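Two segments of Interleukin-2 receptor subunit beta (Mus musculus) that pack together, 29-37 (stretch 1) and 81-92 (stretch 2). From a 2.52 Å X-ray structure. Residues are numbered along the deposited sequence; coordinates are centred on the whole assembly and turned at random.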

# COMPACT_ATOMS: atom_id res chain seq x y z
N ASN B 29 -21.33 -3.10 42.09
CA ASN B 29 -20.24 -2.56 41.29
C ASN B 29 -19.05 -2.27 42.21
O ASN B 29 -19.16 -1.45 43.13
CB ASN B 29 -20.69 -1.30 40.56
CG ASN B 29 -19.66 -0.80 39.56
OD1 ASN B 29 -18.92 -1.59 38.98
ND2 ASN B 29 -19.61 0.51 39.36
N VAL B 30 -17.92 -2.93 41.95
CA VAL B 30 -16.76 -2.84 42.83
C VAL B 30 -15.91 -1.63 42.48
O VAL B 30 -16.21 -0.89 41.54
CB VAL B 30 -15.93 -4.13 42.77
CG1 VAL B 30 -16.65 -5.26 43.48
CG2 VAL B 30 -15.64 -4.50 41.32
N THR B 31 -14.84 -1.42 43.24
CA THR B 31 -14.09 -0.17 43.18
C THR B 31 -13.14 -0.12 41.99
O THR B 31 -13.08 0.88 41.27
CB THR B 31 -13.32 0.05 44.48
OG1 THR B 31 -12.61 -1.14 44.82
CG2 THR B 31 -14.28 0.42 45.61
N THR B 32 -12.37 -1.19 41.77
CA THR B 32 -11.31 -1.19 40.78
C THR B 32 -11.49 -2.34 39.79
O THR B 32 -11.87 -3.45 40.18
CB THR B 32 -9.93 -1.27 41.46
OG1 THR B 32 -9.28 0.01 41.40
CG2 THR B 32 -9.03 -2.31 40.81
N CYS B 33 -11.23 -2.05 38.52
CA CYS B 33 -11.25 -3.04 37.45
C CYS B 33 -10.09 -2.77 36.50
O CYS B 33 -9.74 -1.61 36.24
CB CYS B 33 -12.57 -3.00 36.66
SG CYS B 33 -14.05 -3.48 37.58
N HIS B 34 -9.50 -3.84 35.97
CA HIS B 34 -8.33 -3.74 35.11
C HIS B 34 -8.57 -4.49 33.81
O HIS B 34 -9.52 -5.28 33.69
CB HIS B 34 -7.07 -4.28 35.80
CG HIS B 34 -6.46 -3.33 36.79
ND1 HIS B 34 -7.20 -2.74 37.80
CD2 HIS B 34 -5.20 -2.88 36.93
CE1 HIS B 34 -6.40 -1.96 38.51
NE2 HIS B 34 -5.18 -2.03 38.01
N VAL B 35 -7.71 -4.23 32.83
CA VAL B 35 -7.78 -4.86 31.52
C VAL B 35 -6.44 -5.53 31.25
O VAL B 35 -5.40 -4.87 31.21
CB VAL B 35 -8.11 -3.84 30.41
CG1 VAL B 35 -7.95 -4.48 29.04
CG2 VAL B 35 -9.51 -3.30 30.59
N HIS B 36 -6.47 -6.85 31.05
CA HIS B 36 -5.27 -7.62 30.75
C HIS B 36 -5.26 -7.98 29.27
O HIS B 36 -6.27 -8.42 28.72
CB HIS B 36 -5.22 -8.90 31.60
CG HIS B 36 -4.77 -8.67 33.00
ND1 HIS B 36 -5.35 -7.72 33.83
CD2 HIS B 36 -3.80 -9.26 33.74
CE1 HIS B 36 -4.75 -7.75 35.01
NE2 HIS B 36 -3.81 -8.67 34.98
N ALA B 37 -4.10 -7.80 28.63
CA ALA B 37 -3.93 -8.13 27.23
C ALA B 37 -2.65 -8.94 27.06
O ALA B 37 -1.59 -8.54 27.55
CB ALA B 37 -3.87 -6.87 26.36
N ILE B 81 -7.92 -10.22 25.41
CA ILE B 81 -8.26 -9.13 26.31
C ILE B 81 -9.19 -9.66 27.40
O ILE B 81 -10.26 -10.20 27.11
CB ILE B 81 -8.92 -7.96 25.55
CG1 ILE B 81 -7.85 -7.18 24.80
CG2 ILE B 81 -9.64 -7.05 26.52
CD1 ILE B 81 -8.39 -6.27 23.73
N ASN B 82 -8.76 -9.52 28.65
CA ASN B 82 -9.52 -9.96 29.81
C ASN B 82 -9.80 -8.78 30.72
O ASN B 82 -8.92 -7.94 30.94
CB ASN B 82 -8.77 -11.05 30.58
CG ASN B 82 -8.28 -12.17 29.69
OD1 ASN B 82 -8.95 -13.19 29.53
ND2 ASN B 82 -7.11 -11.99 29.09
N VAL B 83 -11.02 -8.71 31.23
CA VAL B 83 -11.41 -7.68 32.19
C VAL B 83 -11.54 -8.34 33.55
O VAL B 83 -12.35 -9.26 33.73
CB VAL B 83 -12.72 -6.99 31.79
CG1 VAL B 83 -13.08 -5.90 32.79
CG2 VAL B 83 -12.61 -6.42 30.39
N VAL B 84 -10.74 -7.88 34.51
CA VAL B 84 -10.75 -8.41 35.87
C VAL B 84 -11.10 -7.29 36.83
O VAL B 84 -10.64 -6.15 36.66
CB VAL B 84 -9.39 -9.04 36.24
CG1 VAL B 84 -9.19 -10.34 35.47
CG2 VAL B 84 -8.26 -8.08 35.94
N CYS B 85 -11.92 -7.60 37.83
CA CYS B 85 -12.36 -6.63 38.82
C CYS B 85 -12.06 -7.16 40.21
O CYS B 85 -12.36 -8.33 40.51
CB CYS B 85 -13.85 -6.32 38.68
SG CYS B 85 -14.32 -5.45 37.16
N TRP B 86 -11.49 -6.31 41.05
CA TRP B 86 -11.12 -6.71 42.41
C TRP B 86 -12.36 -6.76 43.29
O TRP B 86 -13.10 -5.78 43.39
CB TRP B 86 -10.09 -5.73 42.98
CG TRP B 86 -9.49 -6.18 44.27
CD1 TRP B 86 -9.95 -5.93 45.53
CD2 TRP B 86 -8.29 -6.95 44.43
NE1 TRP B 86 -9.12 -6.50 46.46
CE2 TRP B 86 -8.10 -7.14 45.81
CE3 TRP B 86 -7.37 -7.51 43.54
CZ2 TRP B 86 -7.02 -7.85 46.33
CZ3 TRP B 86 -6.30 -8.22 44.05
CH2 TRP B 86 -6.13 -8.39 45.43
N GLU B 87 -12.57 -7.91 43.94
CA GLU B 87 -13.72 -8.07 44.83
C GLU B 87 -13.25 -8.40 46.24
O GLU B 87 -12.12 -8.08 46.62
CB GLU B 87 -14.65 -9.16 44.30
CG GLU B 87 -15.34 -8.80 42.99
CD GLU B 87 -16.07 -9.97 42.36
OE1 GLU B 87 -16.28 -10.99 43.06
OE2 GLU B 87 -16.43 -9.87 41.17
N GLU B 88 -14.12 -9.04 47.03
CA GLU B 88 -13.77 -9.33 48.41
C GLU B 88 -12.66 -10.38 48.49
O GLU B 88 -11.76 -10.26 49.33
CB GLU B 88 -15.01 -9.81 49.18
N LYS B 89 -12.71 -11.39 47.63
CA LYS B 89 -11.71 -12.44 47.63
C LYS B 89 -10.53 -12.14 46.71
O LYS B 89 -9.53 -12.86 46.77
CB LYS B 89 -12.34 -13.77 47.22
N GLY B 90 -10.62 -11.10 45.88
CA GLY B 90 -9.52 -10.74 45.01
C GLY B 90 -9.92 -10.51 43.57
O GLY B 90 -11.04 -10.08 43.30
N TRP B 91 -9.01 -10.80 42.64
CA TRP B 91 -9.31 -10.63 41.22
C TRP B 91 -10.33 -11.66 40.76
O TRP B 91 -10.17 -12.86 41.00
CB TRP B 91 -8.04 -10.75 40.39
CG TRP B 91 -7.15 -9.54 40.42
CD1 TRP B 91 -5.84 -9.51 40.80
CD2 TRP B 91 -7.50 -8.20 40.05
NE1 TRP B 91 -5.35 -8.23 40.69
CE2 TRP B 91 -6.35 -7.41 40.24
CE3 TRP B 91 -8.67 -7.60 39.59
CZ2 TRP B 91 -6.34 -6.04 39.97
CZ3 TRP B 91 -8.66 -6.24 39.32
CH2 TRP B 91 -7.50 -5.48 39.52
N ARG B 92 -11.38 -11.19 40.09
CA ARG B 92 -12.39 -12.05 39.49
C ARG B 92 -12.50 -11.70 38.01
O ARG B 92 -12.69 -10.53 37.66
CB ARG B 92 -13.75 -11.88 40.18

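Strands 33-37 and 81-86 run antiparallel, their axes approaching to 4.6 Å, and the contact buries 651 Å² summed over both sides. The backbone ladder carries the pairing: His 34 N donates to Val 84 O (2.7 Å) and Val 84 N returns to His 34 O (3.0 Å); one pair further along, His 36 N to Asn 82 O and Asn 82 N to His 36 O are both 2.7 Å. Trp 86 N to Thr 32 O (3.0 Å) extends the ladder beyond Cys 33. Between these rungs, CA-H groups approach the same carbonyls, as in Ile 81 CA to His 36 O at 3.2 Å.

Alternation sorts the side chains onto two faces. One face carries Cys 33, Val 35 and Ala 37 against Cys 85, Val 83 and Ile 81, all apolar or disulfide-bonded and mostly buried. Cys 33 and Cys 85 form a non-hydrogen-bonded pair with CA atoms only 4.0 Å apart; both adopt chi1 m (-65° and -67°), which brings Cys 33 SG within 2.0 Å of Cys 85 SG in a disulfide with chi3 of 107°. Val 30, chi1 m, points toward stretch 2 and lays CG2 3.7 Å from Cys 85 CB, covering this end of the crosslink, although Val 30 is poorly ordered. Val 35 and Val 83 are both t. In this setting Val 35 CG1 reaches Ile 81 CG2 at 4.0 Å, while Val 35 CG2 lies 4.4 Å from Val 83 CG2. Ile 81 is m,t, its CG1 lying 4.3 Å from Ala 37 CB; the small methyl of Ala 37 gives a light contact here.

The other face holds His 34, His 36, Asn 82 and Val 84. The two histidines share nearly one conformation, chi1 -78° (m) with chi2 near 50°, so their rings repeat along the strand. His 36 places ND1 3.6 Å from Val 84 CG2; the same methyl, set by chi1 m, is 4.0 Å from His 34 CB, so Val 84 CG2 touches both histidines. Asn 82, also m, is buried, yet its OD1 is hydrogen-bonded elsewhere in the structure, so that oxygen is not left unpaired.

A hairpin turn returns the chain to Trp 91. Its CA-to-CB bond points sideways, but chi1 -77° (m) and chi2 123° bring the ring end nearer stretch 1. The edge of its six-membered ring meets the face of His 34, offset, with centroids 5.0 Å apart and planes at 68°; Trp 91 CH2 also lies 3.7 Å from Thr 32 CG2. Trp 86, chi1 t, instead leads its ring away.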